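Local coordinates for nucleocapsid protein (Schmallenberg virus, PDB 4JNG), which encapsidates the viral genomic RNA as a homotetramer, shielding it from nucleases and forming the helical nucleocapsid that templates transcription and replication, at the interface of chains A and B. Numbering follows the deposited sequence. Chains: chain A/B, Nucleocapsid protein.

The interface of chains A and B. Residues chain A 6-8; chain B 42, 46, 49-50, 53, 64-65.
A:Phe7 lies between helix 37-56 and strand 61-66 of chain B; it buries 99 Å² and supplies both the backbone hydrogen bond and the ring that packs on chain B. A:Phe7 N donates a hydrogen bond to B:Thr65 O at 2.7 Å, with 150° at the hydrogen. With A:Ile6 paired to B:Thr65 in a parallel bridge, the short strand 6-7 of chain A adds to the edge of strand 61-66. Beside that bridge the side chains of A:Ile6 and B:Thr65 run the same way, CG1 of the former 4.1 Å from CB of the latter.

Apolar packing is carried by the aromatic ring. CG of A:Phe7 is anti to the carbonyl carbon and beside the backbone N (chi1 -61°), and with this torsion the ring lies against the helix, with CD2 near the oxygen that the same N binds. That oxygen, from B:Thr65, sits at the ring edge. The methyl CB of B:Ala50 lies under the outer end of the ring, facing it rather than meeting its tip, 3.6 Å from A:Phe7 CZ. Along one edge, CE1 of A:Phe7 touches the aliphatic CD of B:Lys49 at 3.6 Å; the lysine contributes methylenes here, and its CG lies in the ring plane.

In contrast to that in-plane lysine, B:Asn46 slides past the ring in the opposite direction on the same face side as B:Ala50, at the CD1 margin. Its CB is 3.6 Å from CD1 of A:Phe7, and its amide plane is turned 40° from the ring. B:Asn46 ND2 donates to B:Val42 O within the helix at 3.2 Å with a bent geometry, which would limit the amide's rotation. B:Val42 packs by CG1 against the backbone carbonyl O of A:Phe7 at 3.5 Å, whereas the neighbouring A:Glu8 is poorly ordered.

A phenylalanine side chain inserted beside an intermolecular strand pairing thus docks the N-terminal arm of one nucleoprotein on its neighbour, consistent with the role of the N-terminus in the homooligomerization that builds the nucleocapsid.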
ATOM      1  N   ILE A   6       9.605 -21.713   8.477  1.00  5.12           N
ATOM      2  CA  ILE A   6       9.147 -23.069   8.713  1.00  5.14           C
ATOM      3  C   ILE A   6       7.701 -23.184   8.266  1.00  4.99           C
ATOM      4  O   ILE A   6       6.853 -22.398   8.663  1.00  4.75           O
ATOM      5  CB  ILE A   6       9.310 -23.477  10.189  1.00  5.54           C
ATOM      6  CG1 ILE A   6      10.799 -23.561  10.542  1.00  5.99           C
ATOM      7  CG2 ILE A   6       8.644 -24.823  10.443  1.00  5.80           C
ATOM      8  CD1 ILE A   6      11.106 -23.451  12.020  1.00  7.37           C
ATOM      9  N   PHE A   7       7.430 -24.161   7.409  1.00  5.04           N
ATOM     10  CA  PHE A   7       6.098 -24.308   6.850  1.00  5.21           C
ATOM     11  C   PHE A   7       5.564 -25.699   7.146  1.00  5.98           C
ATOM     12  O   PHE A   7       6.244 -26.700   6.904  1.00  5.85           O
ATOM     13  CB  PHE A   7       6.148 -24.029   5.349  1.00  5.09           C
ATOM     14  CG  PHE A   7       6.616 -22.641   5.015  1.00  4.90           C
ATOM     15  CD1 PHE A   7       5.708 -21.602   4.885  1.00  4.85           C
ATOM     16  CD2 PHE A   7       7.962 -22.369   4.847  1.00  4.81           C
ATOM     17  CE1 PHE A   7       6.135 -20.324   4.580  1.00  4.80           C
ATOM     18  CE2 PHE A   7       8.393 -21.091   4.545  1.00  4.71           C
ATOM     19  CZ  PHE A   7       7.480 -20.068   4.403  1.00  4.69           C
ATOM     20  N   GLU A   8       4.355 -25.769   7.698  1.00  7.55           N
ATOM     21  CA  GLU A   8       3.793 -27.067   8.048  1.00 10.19           C
ATOM     22  C   GLU A   8       2.378 -27.308   7.556  1.00 11.58           C
ATOM     23  O   GLU A   8       1.660 -26.384   7.187  1.00 12.45           O
ATOM     24  CB  GLU A   8       3.879 -27.313   9.565  1.00 13.81           C
ATOM     25  CG  GLU A   8       5.048 -28.205   9.986  1.00 17.72           C
ATOM     26  CD  GLU A   8       5.042 -29.582   9.321  1.00 24.42           C
ATOM     27  OE1 GLU A   8       6.089 -30.266   9.353  1.00 28.21           O
ATOM     28  OE2 GLU A   8       3.998 -29.989   8.757  1.00 26.18           O
TER
ATOM     29  N   VAL B  42       2.954 -29.696   1.281  1.00  4.99           N
ATOM     30  CA  VAL B  42       3.195 -28.492   2.069  1.00  4.93           C
ATOM     31  C   VAL B  42       3.840 -27.409   1.210  1.00  4.88           C
ATOM     32  O   VAL B  42       3.403 -26.256   1.244  1.00  4.54           O
ATOM     33  CB  VAL B  42       4.015 -28.811   3.339  1.00  4.91           C
ATOM     34  CG1 VAL B  42       4.393 -27.549   4.099  1.00  4.94           C
ATOM     35  CG2 VAL B  42       3.195 -29.717   4.248  1.00  4.91           C
ATOM     36  N   ASN B  46       2.154 -23.536   0.421  1.00  6.04           N
ATOM     37  CA  ASN B  46       2.827 -22.381   1.004  1.00  5.75           C
ATOM     38  C   ASN B  46       3.782 -21.661   0.071  1.00  6.33           C
ATOM     39  O   ASN B  46       4.493 -20.752   0.491  1.00  6.26           O
ATOM     40  CB  ASN B  46       3.568 -22.814   2.268  1.00  5.54           C
ATOM     41  CG  ASN B  46       2.620 -23.184   3.378  1.00  5.55           C
ATOM     42  OD1 ASN B  46       1.884 -22.336   3.868  1.00  5.67           O
ATOM     43  ND2 ASN B  46       2.608 -24.454   3.757  1.00  5.72           N
ATOM     44  N   LYS B  49       3.322 -17.902   0.123  1.00  5.68           N
ATOM     45  CA  LYS B  49       3.772 -17.398   1.406  1.00  5.25           C
ATOM     46  C   LYS B  49       5.297 -17.285   1.434  1.00  5.00           C
ATOM     47  O   LYS B  49       5.838 -16.237   1.773  1.00  4.82           O
ATOM     48  CB  LYS B  49       3.303 -18.351   2.508  1.00  5.64           C
ATOM     49  CG  LYS B  49       3.292 -17.761   3.908  1.00  6.02           C
ATOM     50  CD  LYS B  49       2.861 -18.818   4.916  1.00  6.97           C
ATOM     51  CE  LYS B  49       1.779 -18.294   5.843  1.00  9.34           C
ATOM     52  NZ  LYS B  49       1.561 -19.218   6.987  1.00 12.95           N
ATOM     53  N   ALA B  50       5.982 -18.356   1.042  1.00  4.95           N
ATOM     54  CA  ALA B  50       7.448 -18.403   1.135  1.00  4.91           C
ATOM     55  C   ALA B  50       8.124 -17.384   0.222  1.00  4.85           C
ATOM     56  O   ALA B  50       9.166 -16.843   0.557  1.00  4.73           O
ATOM     57  CB  ALA B  50       7.954 -19.807   0.863  1.00  4.90           C
ATOM     58  N   VAL B  53       7.926 -14.132   2.036  1.00  4.82           N
ATOM     59  CA  VAL B  53       8.955 -14.181   3.071  1.00  4.90           C
ATOM     60  C   VAL B  53      10.334 -13.830   2.496  1.00  4.95           C
ATOM     61  O   VAL B  53      11.054 -12.987   3.058  1.00  4.63           O
ATOM     62  CB  VAL B  53       9.013 -15.578   3.731  1.00  4.93           C
ATOM     63  CG1 VAL B  53      10.299 -15.758   4.524  1.00  4.92           C
ATOM     64  CG2 VAL B  53       7.791 -15.805   4.615  1.00  4.91           C
ATOM     65  N   LEU B  64      14.813 -22.885   4.149  1.00  5.08           N
ATOM     66  CA  LEU B  64      13.367 -22.966   4.288  1.00  4.95           C
ATOM     67  C   LEU B  64      12.982 -24.392   4.650  1.00  4.92           C
ATOM     68  O   LEU B  64      13.481 -25.342   4.056  1.00  4.72           O
ATOM     69  CB  LEU B  64      12.678 -22.581   2.978  1.00  4.93           C
ATOM     70  CG  LEU B  64      12.860 -21.159   2.452  1.00  4.92           C
ATOM     71  CD1 LEU B  64      12.211 -21.029   1.075  1.00  4.98           C
ATOM     72  CD2 LEU B  64      12.282 -20.133   3.414  1.00  4.97           C
ATOM     73  N   THR B  65      12.090 -24.554   5.627  1.00  4.85           N
ATOM     74  CA  THR B  65      11.657 -25.896   6.000  1.00  4.89           C
ATOM     75  C   THR B  65      10.210 -26.114   5.565  1.00  4.94           C
ATOM     76  O   THR B  65       9.337 -25.359   5.966  1.00  5.24           O
ATOM     77  CB  THR B  65      11.871 -26.132   7.504  1.00  4.95           C
ATOM     78  OG1 THR B  65      13.251 -25.891   7.809  1.00  4.97           O
ATOM     79  CG2 THR B  65      11.511 -27.555   7.906  1.00  5.05           C
TER